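PDB 4YYC: putative trimethylamine methyltransferase from Rhizobium meliloti, which probably acts as a methyltransferase of the trimethylamine methyltransferase (MttB) type, transferring methyl groups. Local coordinates for residues P42-I48 against M417-G423; H193-Y198 against D220-M224; I293-V297 against L314-F318; E405-I409 against I481-N486. One frame throughout, in Å; residues are numbered along the deposited sequence.

Interaction 1 of 4, residues P42-I48 against M417-G423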
loop_
_atom_site.group_PDB
_atom_site.type_symbol
_atom_site.label_atom_id
_atom_site.label_comp_id
_atom_site.label_asym_id
_atom_site.label_seq_id
_atom_site.Cartn_x
_atom_site.Cartn_y
_atom_site.Cartn_z
ATOM N N PRO A 42 -18.655 -12.151 5.428
ATOM C CA PRO A 42 -18.338 -12.115 6.850
ATOM C C PRO A 42 -16.944 -11.569 7.082
ATOM O O PRO A 42 -16.194 -11.300 6.131
ATOM C CB PRO A 42 -18.403 -13.576 7.258
ATOM C CG PRO A 42 -18.012 -14.266 6.047
ATOM C CD PRO A 42 -18.560 -13.498 4.879
ATOM N N TYR A 43 -16.629 -11.336 8.340
ATOM C CA TYR A 43 -15.330 -10.833 8.743
ATOM C C TYR A 43 -14.191 -11.609 8.086
ATOM O O TYR A 43 -14.292 -12.801 7.852
ATOM C CB TYR A 43 -15.185 -10.821 10.270
ATOM C CG TYR A 43 -15.139 -12.150 10.931
ATOM C CD1 TYR A 43 -16.304 -12.814 11.291
ATOM C CD2 TYR A 43 -13.925 -12.798 11.170
ATOM C CE1 TYR A 43 -16.249 -14.045 11.892
ATOM C CE2 TYR A 43 -13.875 -14.039 11.762
ATOM C CZ TYR A 43 -15.040 -14.648 12.121
ATOM O OH TYR A 43 -15.016 -15.896 12.719
ATOM N N ILE A 44 -13.111 -10.899 7.825
ATOM C CA ILE A 44 -11.918 -11.507 7.241
ATOM C C ILE A 44 -11.239 -12.446 8.249
ATOM O O ILE A 44 -11.036 -12.076 9.406
ATOM C CB ILE A 44 -10.894 -10.407 6.856
ATOM C CG1 ILE A 44 -11.441 -9.574 5.677
ATOM C CG2 ILE A 44 -9.561 -11.023 6.546
ATOM C CD1 ILE A 44 -10.751 -8.271 5.518
ATOM N N GLN A 45 -10.857 -13.636 7.774
ATOM C CA GLN A 45 -9.976 -14.518 8.529
ATOM C C GLN A 45 -8.672 -14.547 7.748
ATOM O O GLN A 45 -8.602 -15.172 6.691
ATOM C CB GLN A 45 -10.544 -15.929 8.652
ATOM C CG GLN A 45 -11.762 -15.938 9.515
ATOM C CD GLN A 45 -12.366 -17.306 9.670
ATOM O OE1 GLN A 45 -11.651 -18.305 9.882
ATOM N NE2 GLN A 45 -13.687 -17.373 9.615
ATOM N N ARG A 46 -7.646 -13.873 8.259
ATOM C CA ARG A 46 -6.371 -13.774 7.541
ATOM C C ARG A 46 -5.628 -15.076 7.467
ATOM O O ARG A 46 -5.477 -15.746 8.493
ATOM C CB ARG A 46 -5.447 -12.711 8.187
ATOM C CG ARG A 46 -5.833 -11.277 7.867
ATOM C CD ARG A 46 -5.014 -10.280 8.664
ATOM N NE ARG A 46 -5.580 -10.102 10.014
ATOM C CZ ARG A 46 -5.093 -10.595 11.156
ATOM N NH1 ARG A 46 -5.751 -10.346 12.262
ATOM N NH2 ARG A 46 -3.977 -11.320 11.214
ATOM N N ARG A 47 -5.227 -15.455 6.247
ATOM C CA ARG A 47 -4.394 -16.637 6.010
ATOM C C ARG A 47 -2.963 -16.195 5.765
ATOM O O ARG A 47 -2.051 -17.017 5.759
ATOM C CB ARG A 47 -4.896 -17.440 4.809
ATOM C CG ARG A 47 -6.363 -17.835 4.840
ATOM C CD ARG A 47 -6.734 -18.576 6.096
ATOM N NE ARG A 47 -8.101 -19.075 6.012
ATOM C CZ ARG A 47 -8.884 -19.268 7.063
ATOM N NH1 ARG A 47 -10.113 -19.716 6.889
ATOM N NH2 ARG A 47 -8.436 -19.007 8.282
ATOM N N ILE A 48 -2.769 -14.905 5.545
ATOM C CA ILE A 48 -1.481 -14.305 5.320
ATOM C C ILE A 48 -0.852 -13.935 6.666
ATOM O O ILE A 48 -1.548 -13.870 7.696
ATOM C CB ILE A 48 -1.575 -13.057 4.395
ATOM C CG1 ILE A 48 -2.530 -12.015 4.958
ATOM C CG2 ILE A 48 -2.069 -13.476 3.017
ATOM C CD1 ILE A 48 -2.478 -10.719 4.139
HETATM N N MSE A 417 -8.802 -5.925 -0.135
HETATM C CA MSE A 417 -8.094 -6.372 1.059
HETATM C C MSE A 417 -8.659 -7.691 1.581
HETATM O O MSE A 417 -7.923 -8.593 1.975
HETATM C CB MSE A 417 -8.152 -5.356 2.204
HETATM C CG MSE A 417 -7.563 -3.995 1.862
HETATM SE SE MSE A 417 -5.651 -4.009 1.376
HETATM C CE MSE A 417 -5.577 -2.465 0.099
ATOM N N GLN A 418 -9.979 -7.854 1.522
ATOM C CA GLN A 418 -10.626 -9.087 1.929
ATOM C C GLN A 418 -10.135 -10.259 1.077
ATOM O O GLN A 418 -9.843 -11.333 1.604
ATOM C CB GLN A 418 -12.158 -8.918 1.816
ATOM C CG GLN A 418 -12.940 -10.152 2.160
ATOM C CD GLN A 418 -13.956 -10.012 3.272
ATOM O OE1 GLN A 418 -14.556 -8.944 3.457
ATOM N NE2 GLN A 418 -14.241 -11.118 3.940
ATOM N N LYS A 419 -10.032 -10.040 -0.212
ATOM C CA LYS A 419 -9.557 -11.111 -1.098
ATOM C C LYS A 419 -8.062 -11.391 -0.872
ATOM O O LYS A 419 -7.656 -12.562 -0.812
ATOM C CB LYS A 419 -9.859 -10.734 -2.543
ATOM C CG LYS A 419 -9.373 -11.737 -3.571
ATOM C CD LYS A 419 -10.089 -13.101 -3.403
ATOM C CE LYS A 419 -9.599 -14.095 -4.454
ATOM N NZ LYS A 419 -9.793 -13.528 -5.823
HETATM N N MSE A 420 -7.250 -10.337 -0.737
HETATM C CA MSE A 420 -5.800 -10.464 -0.476
HETATM C C MSE A 420 -5.535 -11.315 0.729
HETATM O O MSE A 420 -4.613 -12.139 0.765
HETATM C CB MSE A 420 -5.186 -9.068 -0.270
HETATM C CG MSE A 420 -3.700 -9.043 0.097
HETATM SE SE MSE A 420 -2.754 -9.313 -1.606
HETATM C CE MSE A 420 -3.220 -7.478 -2.163
ATOM N N ALA A 421 -6.326 -11.104 1.768
ATOM C CA ALA A 421 -6.152 -11.790 3.054
ATOM C C ALA A 421 -6.259 -13.284 2.962
ATOM O O ALA A 421 -5.750 -13.963 3.853
ATOM C CB ALA A 421 -7.186 -11.265 4.025
ATOM N N GLU A 422 -6.887 -13.801 1.909
ATOM C CA GLU A 422 -7.016 -15.269 1.717
ATOM C C GLU A 422 -5.696 -15.888 1.307
ATOM O O GLU A 422 -5.546 -17.113 1.385
ATOM C CB GLU A 422 -8.054 -15.608 0.666
ATOM C CG GLU A 422 -9.458 -15.122 0.972
ATOM C CD GLU A 422 -10.424 -15.441 -0.170
ATOM O OE1 GLU A 422 -10.000 -16.026 -1.189
ATOM O OE2 GLU A 422 -11.610 -15.093 -0.056
ATOM N N GLY A 423 -4.763 -15.075 0.832
ATOM C CA GLY A 423 -3.421 -15.565 0.457
ATOM C C GLY A 423 -3.459 -16.418 -0.804
ATOM O O GLY A 423 -4.380 -16.301 -1.624
#

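Interaction 2 of 4, residues H193-Y198 against D220-M224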
loop_
_atom_site.group_PDB
_atom_site.type_symbol
_atom_site.label_atom_id
_atom_site.label_comp_id
_atom_site.label_asym_id
_atom_site.label_seq_id
_atom_site.Cartn_x
_atom_site.Cartn_y
_atom_site.Cartn_z
ATOM N N HIS A 193 -27.725 10.976 20.325
ATOM C CA HIS A 193 -27.242 9.623 20.542
ATOM C C HIS A 193 -28.323 8.556 20.398
ATOM O O HIS A 193 -28.070 7.425 19.929
ATOM C CB HIS A 193 -26.580 9.461 21.904
ATOM C CG HIS A 193 -27.524 9.576 23.077
ATOM N ND1 HIS A 193 -28.081 10.763 23.492
ATOM C CD2 HIS A 193 -27.998 8.633 23.920
ATOM C CE1 HIS A 193 -28.831 10.558 24.554
ATOM N NE2 HIS A 193 -28.785 9.273 24.842
ATOM N N LEU A 194 -29.544 8.909 20.788
ATOM C CA LEU A 194 -30.645 7.961 20.737
ATOM C C LEU A 194 -30.985 7.615 19.283
ATOM O O LEU A 194 -31.159 6.454 18.925
ATOM C CB LEU A 194 -31.884 8.579 21.400
ATOM C CG LEU A 194 -31.692 8.849 22.892
ATOM C CD1 LEU A 194 -32.714 9.849 23.362
ATOM C CD2 LEU A 194 -31.697 7.572 23.712
ATOM N N ASP A 195 -31.055 8.643 18.466
ATOM C CA ASP A 195 -31.300 8.471 17.009
ATOM C C ASP A 195 -30.161 7.782 16.278
ATOM O O ASP A 195 -30.409 7.041 15.312
ATOM C CB ASP A 195 -31.628 9.823 16.383
ATOM C CG ASP A 195 -32.896 10.391 16.930
ATOM O OD1 ASP A 195 -34.010 9.869 16.622
ATOM O OD2 ASP A 195 -32.818 11.321 17.747
HETATM N N MSE A 196 -28.943 8.052 16.734
HETATM C CA MSE A 196 -27.732 7.467 16.121
HETATM C C MSE A 196 -27.792 5.972 16.396
HETATM O O MSE A 196 -27.676 5.176 15.468
HETATM C CB MSE A 196 -26.516 8.158 16.677
HETATM C CG MSE A 196 -26.394 9.580 16.135
HETATM SE SE MSE A 196 -25.268 10.705 17.330
HETATM C CE MSE A 196 -23.627 10.046 16.643
ATOM N N VAL A 197 -27.945 5.558 17.662
ATOM C CA VAL A 197 -28.020 4.114 17.935
ATOM C C VAL A 197 -29.215 3.474 17.195
ATOM O O VAL A 197 -29.106 2.408 16.572
ATOM C CB VAL A 197 -28.069 3.812 19.449
ATOM C CG1 VAL A 197 -28.376 2.340 19.712
ATOM C CG2 VAL A 197 -26.763 4.265 20.114
ATOM N N TYR A 198 -30.364 4.121 17.255
ATOM C CA TYR A 198 -31.547 3.605 16.577
ATOM C C TYR A 198 -31.276 3.372 15.098
ATOM O O TYR A 198 -31.720 2.364 14.525
ATOM C CB TYR A 198 -32.727 4.548 16.725
ATOM C CG TYR A 198 -33.980 4.035 16.015
ATOM C CD1 TYR A 198 -34.770 3.034 16.589
ATOM C CD2 TYR A 198 -34.345 4.510 14.784
ATOM C CE1 TYR A 198 -35.934 2.573 15.957
ATOM C CE2 TYR A 198 -35.473 4.047 14.122
ATOM C CZ TYR A 198 -36.268 3.068 14.704
ATOM O OH TYR A 198 -37.380 2.636 14.005
ATOM N N ASP A 220 -27.855 4.739 28.172
ATOM C CA ASP A 220 -28.942 4.631 27.191
ATOM C C ASP A 220 -28.638 3.594 26.094
ATOM O O ASP A 220 -29.534 2.854 25.671
ATOM C CB ASP A 220 -29.246 5.965 26.516
ATOM C CG ASP A 220 -29.925 6.979 27.435
ATOM O OD1 ASP A 220 -30.494 6.641 28.503
ATOM O OD2 ASP A 220 -29.943 8.187 27.076
ATOM N N THR A 221 -27.386 3.540 25.627
ATOM C CA THR A 221 -27.007 2.567 24.626
ATOM C C THR A 221 -27.216 1.156 25.148
ATOM O O THR A 221 -27.774 0.312 24.462
ATOM C CB THR A 221 -25.538 2.748 24.203
ATOM O OG1 THR A 221 -25.334 4.074 23.660
ATOM C CG2 THR A 221 -25.096 1.710 23.174
ATOM N N VAL A 222 -26.778 0.911 26.377
ATOM C CA VAL A 222 -26.960 -0.408 27.001
ATOM C C VAL A 222 -28.448 -0.724 27.108
ATOM O O VAL A 222 -28.863 -1.845 26.844
ATOM C CB VAL A 222 -26.212 -0.503 28.359
ATOM C CG1 VAL A 222 -26.565 -1.796 29.094
ATOM C CG2 VAL A 222 -24.716 -0.408 28.143
ATOM N N ALA A 223 -29.261 0.227 27.506
ATOM C CA ALA A 223 -30.690 -0.011 27.645
ATOM C C ALA A 223 -31.340 -0.371 26.298
ATOM O O ALA A 223 -32.179 -1.284 26.234
ATOM C CB ALA A 223 -31.374 1.209 28.296
HETATM N N MSE A 224 -30.945 0.329 25.240
HETATM C CA MSE A 224 -31.427 0.030 23.914
HETATM C C MSE A 224 -30.979 -1.338 23.492
HETATM O O MSE A 224 -31.742 -2.062 22.901
HETATM C CB MSE A 224 -30.947 1.103 22.960
HETATM C CG MSE A 224 -31.783 2.347 23.222
HETATM SE SE MSE A 224 -31.235 3.872 22.115
HETATM C CE MSE A 224 -32.088 3.195 20.521
#

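Interaction 3 of 4, residues I293-V297 against L314-F318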
loop_
_atom_site.group_PDB
_atom_site.type_symbol
_atom_site.label_atom_id
_atom_site.label_comp_id
_atom_site.label_asym_id
_atom_site.label_seq_id
_atom_site.Cartn_x
_atom_site.Cartn_y
_atom_site.Cartn_z
ATOM N N ILE A 293 2.409 5.260 23.574
ATOM C CA ILE A 293 1.230 4.483 23.250
ATOM C C ILE A 293 1.048 3.284 24.174
ATOM O O ILE A 293 -0.035 3.056 24.726
ATOM C CB ILE A 293 1.251 4.010 21.778
ATOM C CG1 ILE A 293 0.956 5.200 20.865
ATOM C CG2 ILE A 293 0.227 2.908 21.556
ATOM C CD1 ILE A 293 1.318 4.898 19.408
ATOM N N LEU A 294 2.117 2.521 24.354
ATOM C CA LEU A 294 2.028 1.310 25.145
ATOM C C LEU A 294 1.704 1.660 26.601
ATOM O O LEU A 294 0.893 0.974 27.237
ATOM C CB LEU A 294 3.312 0.468 25.019
ATOM C CG LEU A 294 3.349 -0.816 25.844
ATOM C CD1 LEU A 294 2.181 -1.732 25.486
ATOM C CD2 LEU A 294 4.696 -1.512 25.608
ATOM N N ALA A 295 2.308 2.728 27.129
ATOM C CA ALA A 295 2.003 3.171 28.517
ATOM C C ALA A 295 0.535 3.556 28.667
ATOM O O ALA A 295 -0.140 3.103 29.591
ATOM C CB ALA A 295 2.916 4.339 28.897
ATOM N N GLU A 296 0.008 4.339 27.729
ATOM C CA GLU A 296 -1.392 4.789 27.776
ATOM C C GLU A 296 -2.337 3.588 27.680
ATOM O O GLU A 296 -3.283 3.494 28.445
ATOM C CB GLU A 296 -1.689 5.797 26.677
ATOM C CG GLU A 296 -0.955 7.089 26.855
ATOM C CD GLU A 296 -1.238 8.121 25.796
ATOM O OE1 GLU A 296 -2.142 7.936 24.931
ATOM O OE2 GLU A 296 -0.548 9.171 25.798
ATOM N N VAL A 297 -2.063 2.664 26.756
ATOM C CA VAL A 297 -2.923 1.498 26.625
ATOM C C VAL A 297 -2.857 0.587 27.825
ATOM O O VAL A 297 -3.892 0.109 28.297
ATOM C CB VAL A 297 -2.659 0.726 25.291
ATOM C CG1 VAL A 297 -3.380 -0.627 25.329
ATOM C CG2 VAL A 297 -3.028 1.573 24.089
ATOM N N LEU A 314 -9.779 -3.576 23.777
ATOM C CA LEU A 314 -8.844 -3.565 22.672
ATOM C C LEU A 314 -7.706 -2.572 22.908
ATOM O O LEU A 314 -7.915 -1.508 23.511
ATOM C CB LEU A 314 -9.532 -3.177 21.344
ATOM C CG LEU A 314 -10.527 -4.168 20.765
ATOM C CD1 LEU A 314 -11.845 -4.154 21.497
ATOM C CD2 LEU A 314 -10.682 -3.914 19.275
ATOM N N PHE A 315 -6.527 -2.909 22.381
ATOM C CA PHE A 315 -5.402 -2.006 22.243
ATOM C C PHE A 315 -5.657 -1.208 20.952
ATOM O O PHE A 315 -5.554 -1.763 19.842
ATOM C CB PHE A 315 -4.136 -2.890 22.125
ATOM C CG PHE A 315 -2.800 -2.181 22.077
ATOM C CD1 PHE A 315 -2.542 -1.148 21.220
ATOM C CD2 PHE A 315 -1.756 -2.641 22.844
ATOM C CE1 PHE A 315 -1.305 -0.569 21.164
ATOM C CE2 PHE A 315 -0.490 -2.105 22.770
ATOM C CZ PHE A 315 -0.264 -1.047 21.940
ATOM N N GLY A 316 -5.964 0.072 21.106
ATOM C CA GLY A 316 -6.214 0.969 19.966
ATOM C C GLY A 316 -5.062 1.900 19.768
ATOM O O GLY A 316 -4.218 2.063 20.651
ATOM N N THR A 317 -4.963 2.478 18.591
ATOM C CA THR A 317 -4.002 3.516 18.319
ATOM C C THR A 317 -4.638 4.370 17.179
ATOM O O THR A 317 -4.944 3.821 16.134
ATOM C CB THR A 317 -2.657 2.902 17.858
ATOM O OG1 THR A 317 -1.969 2.303 18.977
ATOM C CG2 THR A 317 -1.736 3.922 17.264
ATOM N N PHE A 318 -4.714 5.686 17.368
ATOM C CA PHE A 318 -4.843 6.609 16.254
ATOM C C PHE A 318 -3.511 7.337 16.214
ATOM O O PHE A 318 -3.155 8.011 17.206
ATOM C CB PHE A 318 -5.974 7.597 16.428
ATOM C CG PHE A 318 -6.018 8.602 15.345
ATOM C CD1 PHE A 318 -6.703 8.345 14.193
ATOM C CD2 PHE A 318 -5.302 9.797 15.457
ATOM C CE1 PHE A 318 -6.702 9.270 13.152
ATOM C CE2 PHE A 318 -5.322 10.729 14.425
ATOM C CZ PHE A 318 -6.015 10.446 13.277
#

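Interaction 4 of 4, residues E405-I409 against I481-N486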
loop_
_atom_site.group_PDB
_atom_site.type_symbol
_atom_site.label_atom_id
_atom_site.label_comp_id
_atom_site.label_asym_id
_atom_site.label_seq_id
_atom_site.Cartn_x
_atom_site.Cartn_y
_atom_site.Cartn_z
ATOM N N GLU A 405 -18.519 9.996 -1.812
ATOM C CA GLU A 405 -17.732 9.476 -2.920
ATOM C C GLU A 405 -16.526 8.701 -2.377
ATOM O O GLU A 405 -16.190 7.602 -2.873
ATOM C CB GLU A 405 -17.277 10.602 -3.880
ATOM C CG GLU A 405 -18.449 11.122 -4.711
ATOM C CD GLU A 405 -18.127 12.382 -5.483
ATOM O OE1 GLU A 405 -16.998 12.867 -5.400
ATOM O OE2 GLU A 405 -19.042 12.928 -6.177
ATOM N N LYS A 406 -15.849 9.300 -1.403
ATOM C CA LYS A 406 -14.711 8.637 -0.801
ATOM C C LYS A 406 -15.105 7.296 -0.160
ATOM O O LYS A 406 -14.378 6.313 -0.274
ATOM C CB LYS A 406 -14.070 9.544 0.211
ATOM C CG LYS A 406 -12.937 8.967 1.036
ATOM C CD LYS A 406 -11.729 8.774 0.248
ATOM C CE LYS A 406 -10.362 8.735 1.025
ATOM N NZ LYS A 406 -10.466 8.011 2.354
ATOM N N PHE A 407 -16.250 7.247 0.497
ATOM C CA PHE A 407 -16.711 6.003 1.070
ATOM C C PHE A 407 -16.795 4.906 0.013
ATOM O O PHE A 407 -16.364 3.782 0.229
ATOM C CB PHE A 407 -18.090 6.210 1.727
ATOM C CG PHE A 407 -18.608 4.983 2.393
ATOM C CD1 PHE A 407 -19.271 3.976 1.654
ATOM C CD2 PHE A 407 -18.440 4.816 3.762
ATOM C CE1 PHE A 407 -19.735 2.830 2.287
ATOM C CE2 PHE A 407 -18.955 3.664 4.391
ATOM C CZ PHE A 407 -19.563 2.684 3.653
HETATM N N MSE A 408 -17.356 5.239 -1.151
HETATM C CA MSE A 408 -17.517 4.228 -2.222
HETATM C C MSE A 408 -16.193 3.746 -2.759
HETATM O O MSE A 408 -16.003 2.551 -3.017
HETATM C CB MSE A 408 -18.397 4.783 -3.341
HETATM C CG MSE A 408 -19.807 5.178 -2.891
HETATM SE SE MSE A 408 -20.799 3.673 -2.140
HETATM C CE MSE A 408 -20.792 2.565 -3.745
ATOM N N ILE A 409 -15.252 4.665 -2.918
ATOM C CA ILE A 409 -13.917 4.299 -3.439
ATOM C C ILE A 409 -13.192 3.418 -2.412
ATOM O O ILE A 409 -12.618 2.363 -2.742
ATOM C CB ILE A 409 -13.068 5.558 -3.732
ATOM C CG1 ILE A 409 -13.704 6.374 -4.864
ATOM C CG2 ILE A 409 -11.586 5.191 -4.022
ATOM C CD1 ILE A 409 -13.138 7.786 -4.970
ATOM N N ILE A 481 -12.859 8.594 -11.235
ATOM C CA ILE A 481 -13.475 7.547 -10.437
ATOM C C ILE A 481 -14.525 8.097 -9.465
ATOM O O ILE A 481 -15.529 7.428 -9.249
ATOM C CB ILE A 481 -12.424 6.674 -9.730
ATOM C CG1 ILE A 481 -13.106 5.455 -9.073
ATOM C CG2 ILE A 481 -11.595 7.486 -8.711
ATOM C CD1 ILE A 481 -12.120 4.409 -8.578
ATOM N N GLU A 482 -14.313 9.285 -8.940
ATOM C CA GLU A 482 -15.273 9.811 -7.959
ATOM C C GLU A 482 -16.622 10.109 -8.595
ATOM O O GLU A 482 -17.640 10.052 -7.904
ATOM C CB GLU A 482 -14.717 10.971 -7.169
ATOM C CG GLU A 482 -14.481 12.223 -7.970
ATOM C CD GLU A 482 -13.041 12.304 -8.480
ATOM O OE1 GLU A 482 -12.459 11.241 -8.748
ATOM O OE2 GLU A 482 -12.531 13.427 -8.664
ATOM N N GLN A 483 -16.656 10.385 -9.902
ATOM C CA GLN A 483 -17.916 10.578 -10.617
ATOM C C GLN A 483 -18.663 9.247 -10.709
ATOM O O GLN A 483 -19.891 9.201 -10.506
ATOM C CB GLN A 483 -17.684 11.186 -12.012
ATOM C CG GLN A 483 -17.113 12.602 -12.021
ATOM C CD GLN A 483 -16.694 13.019 -13.418
ATOM O OE1 GLN A 483 -15.536 12.930 -13.801
ATOM N NE2 GLN A 483 -17.668 13.451 -14.201
ATOM N N ARG A 484 -17.940 8.173 -11.045
ATOM C CA ARG A 484 -18.557 6.858 -11.050
ATOM C C ARG A 484 -19.002 6.437 -9.617
ATOM O O ARG A 484 -20.032 5.772 -9.450
ATOM C CB ARG A 484 -17.661 5.816 -11.732
ATOM C CG ARG A 484 -17.352 6.097 -13.206
ATOM C CD ARG A 484 -16.655 4.916 -13.888
ATOM N NE ARG A 484 -15.320 4.708 -13.322
ATOM C CZ ARG A 484 -14.243 5.456 -13.500
ATOM N NH1 ARG A 484 -14.225 6.479 -14.350
ATOM N NH2 ARG A 484 -13.165 5.162 -12.821
ATOM N N ALA A 485 -18.207 6.814 -8.630
ATOM C CA ALA A 485 -18.568 6.555 -7.204
ATOM C C ALA A 485 -19.840 7.254 -6.803
ATOM O O ALA A 485 -20.683 6.675 -6.106
ATOM C CB ALA A 485 -17.442 6.952 -6.302
ATOM N N ASN A 486 -19.988 8.493 -7.242
ATOM C CA ASN A 486 -21.220 9.260 -7.015
ATOM C C ASN A 486 -22.446 8.501 -7.570
ATOM O O ASN A 486 -23.466 8.275 -6.857
ATOM C CB ASN A 486 -21.086 10.630 -7.658
ATOM C CG ASN A 486 -22.213 11.566 -7.275
ATOM O OD1 ASN A 486 -23.356 11.378 -7.708
ATOM N ND2 ASN A 486 -21.895 12.580 -6.515
#

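Interaction 1 of 4, residues P42-I48 against M417-G423
Gln-418 and Ile-44 set their side chains obliquely across one another, with Ile-44 CG1 lying 3.5 Å from Gln-418 CD. The Gln-418 chain leaves its helix with CG opposite the backbone N (chi1 178°) and bends at the next bond, which carries the amide to Pro-42. There NE2 donates to Pro-42 O over 2.9 Å; the acceptor lies in the amide plane, and the C=O...N angle of 170° makes the approach almost end-on. OE1 of the same amide accepts from Ser-173 and His-175, so both ends of the group are held and its rotation is fixed. Placing a leucine here would probably strip Pro-42 O of this donor and leave Ser-173 and His-175 without their shared acceptor. The contact thus fastens strand 44-45, outermost of its sheet within this chain and paired with strand 134-137, to the C-terminal end of helix 404-420. The CG2 branch of Ile-44 meets Ala-421 CB at 3.5 Å, closer than ordinary methyl packing. Beyond the strand, Arg-47 N binds Ala-421 O at 2.9 Å in a nearly straight bond (N-H...O 170°). Gly-423 leaves helical geometry with positive phi, and Ile-48 CG2 rests 3.6 Å from its CA. Ile-48 also packs on Tyr-51 of the second subunit, while Lys-419 forms a salt bridge with Glu-335 of that subunit.

Interaction 2 of 4, residues H193-Y198 against D220-M224
His-193 and Asp-220 make the tight, polar end of a packing between two helices, 192-202 and 215-229, whose local axes run at 37° to each other and approach no closer than 10.4 Å. With the backbones so far apart, side chains must bridge the space. His-193 does so with its CG lodged between its own backbone N and carbonyl carbon (chi1 68°), a torsion that swings the ring out towards the other helix. NE2 then donates to Asp-220 OD2 over 2.7 Å, on the anti lone pair of that oxygen. Ring and carboxylate are only 7° from coplanar, so the bond is made edge to edge within one shared plane. The second oxygen, OD1, forms a salt bridge with Arg-516 of helix 503-518; the carboxylate is therefore gripped from two elements, and the nearby positive charge would probably favour its ionised form. Leu-194 CG sits over one face of the imidazole, displaced toward its rim.

Away from this bond the contact is looser, carried by carbon contacts and one hydroxyl. Val-197 CG2 stands 3.8 Å from Thr-221 OG1, a hydroxyl engaged with Arg-217 O and Ser-211 N, and no hydrogen bond crosses here. On the far side of helix 192-202, partly exposed Asp-195 points away and pairs with Lys-517. At the far end from the His-193 bond comes the apolar part, selenomethionine Met-224, extended to SE and bent at its last bond. It reaches tip to tip towards Val-197, with CE 3.9 Å from Val-197 CG1 and 3.7 Å from Leu-194 O.

Interaction 3 of 4, residues I293-V297 against L314-F318
Val-297 lays one methyl on the Phe-315 ring: CG1 is 3.9 Å from the ring centroid and 27° off the ring normal, a CH-pi contact displaced towards the CD2 side. Two torsions produce it. Phe-315 carries CG opposite its backbone N (chi1 -175°), which brings the ring to the helix although its CB does not point there, and Val-297 likewise places CG1 opposite its own N, over the ring. Its second branch drops towards the strand, where CG2 lies 3.7 Å from Gly-316 O.

Two residues one turn earlier in the helix also meet the ring. Leu-294 turns CD1 to within 3.8 Å of Phe-315 CE2, and Ile-293 CG2 comes to 3.8 Å from Phe-315 CE1; both methyls lie neither squarely over the face nor at the edge. The Ile-293 side chain crosses both Phe-315 and Thr-317 at about a right angle, with its CG2 3.4 Å from Thr-317 OG1 and its CD1 beside Thr-317 CG2. That hydroxyl lies in the plane of the phenyl ring, at its edge. It donates to Gly-316 O over 2.8 Å from above the carbonyl plane, away from a lone pair.

Helix 286-307 and strand 313-322 belong to a beta-alpha-beta unit with strand 269-277, consistent with the TIM barrel of MttB proteins; locally they run roughly antiparallel, with 144° between their directions. Pro-274 of strand 269-277 touches Val-297, helix 334-350 closes on Phe-315 through Ala-347 and Leu-350, and helix 56-73 packs on Leu-294 through Glu-63 and Ala-66.

Interaction 4 of 4, residues E405-I409 against I481-N486
Glu-405 turns its carboxylate across the first turns of helix 481-495: Glu-482 O stands almost straight over the carboxyl carbon, 3.4 Å from Glu-405 CD, while the two oxygens reach past it on either hand. Glu-482 CB comes up under the same face, 3.5 Å from Glu-405 OE1. At the edge, Asn-486 ND2 donates to Glu-405 OE2 over 2.9 Å, using the anti lone pair and staying near the plane of its own amide. Amide and carboxylate planes are nevertheless turned 67° apart. This is a near-perpendicular helix crossing, at 97° with local axes 8.4 Å apart, between the start of helix 404-420 and helix 481-495.

The extended Glu-405 chain lets the carboxylate span the gap, but Asn-486 is shared: ND2 also binds Leu-149 O and OD1 accepts from Arg-490. Glu-482 bends its own acid group away to Arg-480 and to Arg-480 of the second subunit, which probably offsets repulsion between the two acids. With an alanine in place of Glu-405, Asn-486 ND2 is likely to lose one of its two acceptors and a gap to open over Glu-482.

Beside these polar groups, Ala-485 is the point of close approach, its CA only 5.3 Å from that of Glu-405. Its CB meets Met-408 CB at 3.8 Å and Ile-409 CG1 at 4.0 Å. Ile-409, whose side chain also packs on His-372 of the second subunit, ends the contact with CD1 4.1 Å from Ile-481 CG2.

Overall arrangement
Interactions 1 and 4 grip the two ends of the same helix, 404-420, with centres 24 Å apart, and both border the second subunit; their segments alternate along the chain. Each is partly polar, built on the side-chain amides of Gln-418 and Asn-486; interaction 1 is the only one of the four with exposed touching residues, interaction 4 being largely buried. Interactions 2 and 3 are wholly buried and untouched by the other subunit. Interaction 3, whose centre is closest to the chain centre at about 14 Å, is a helix on a strand without a hydrogen bond between its segments. Interaction 2, centred about 19 Å from it, joins two helices and adds a buried His-carboxylate bond.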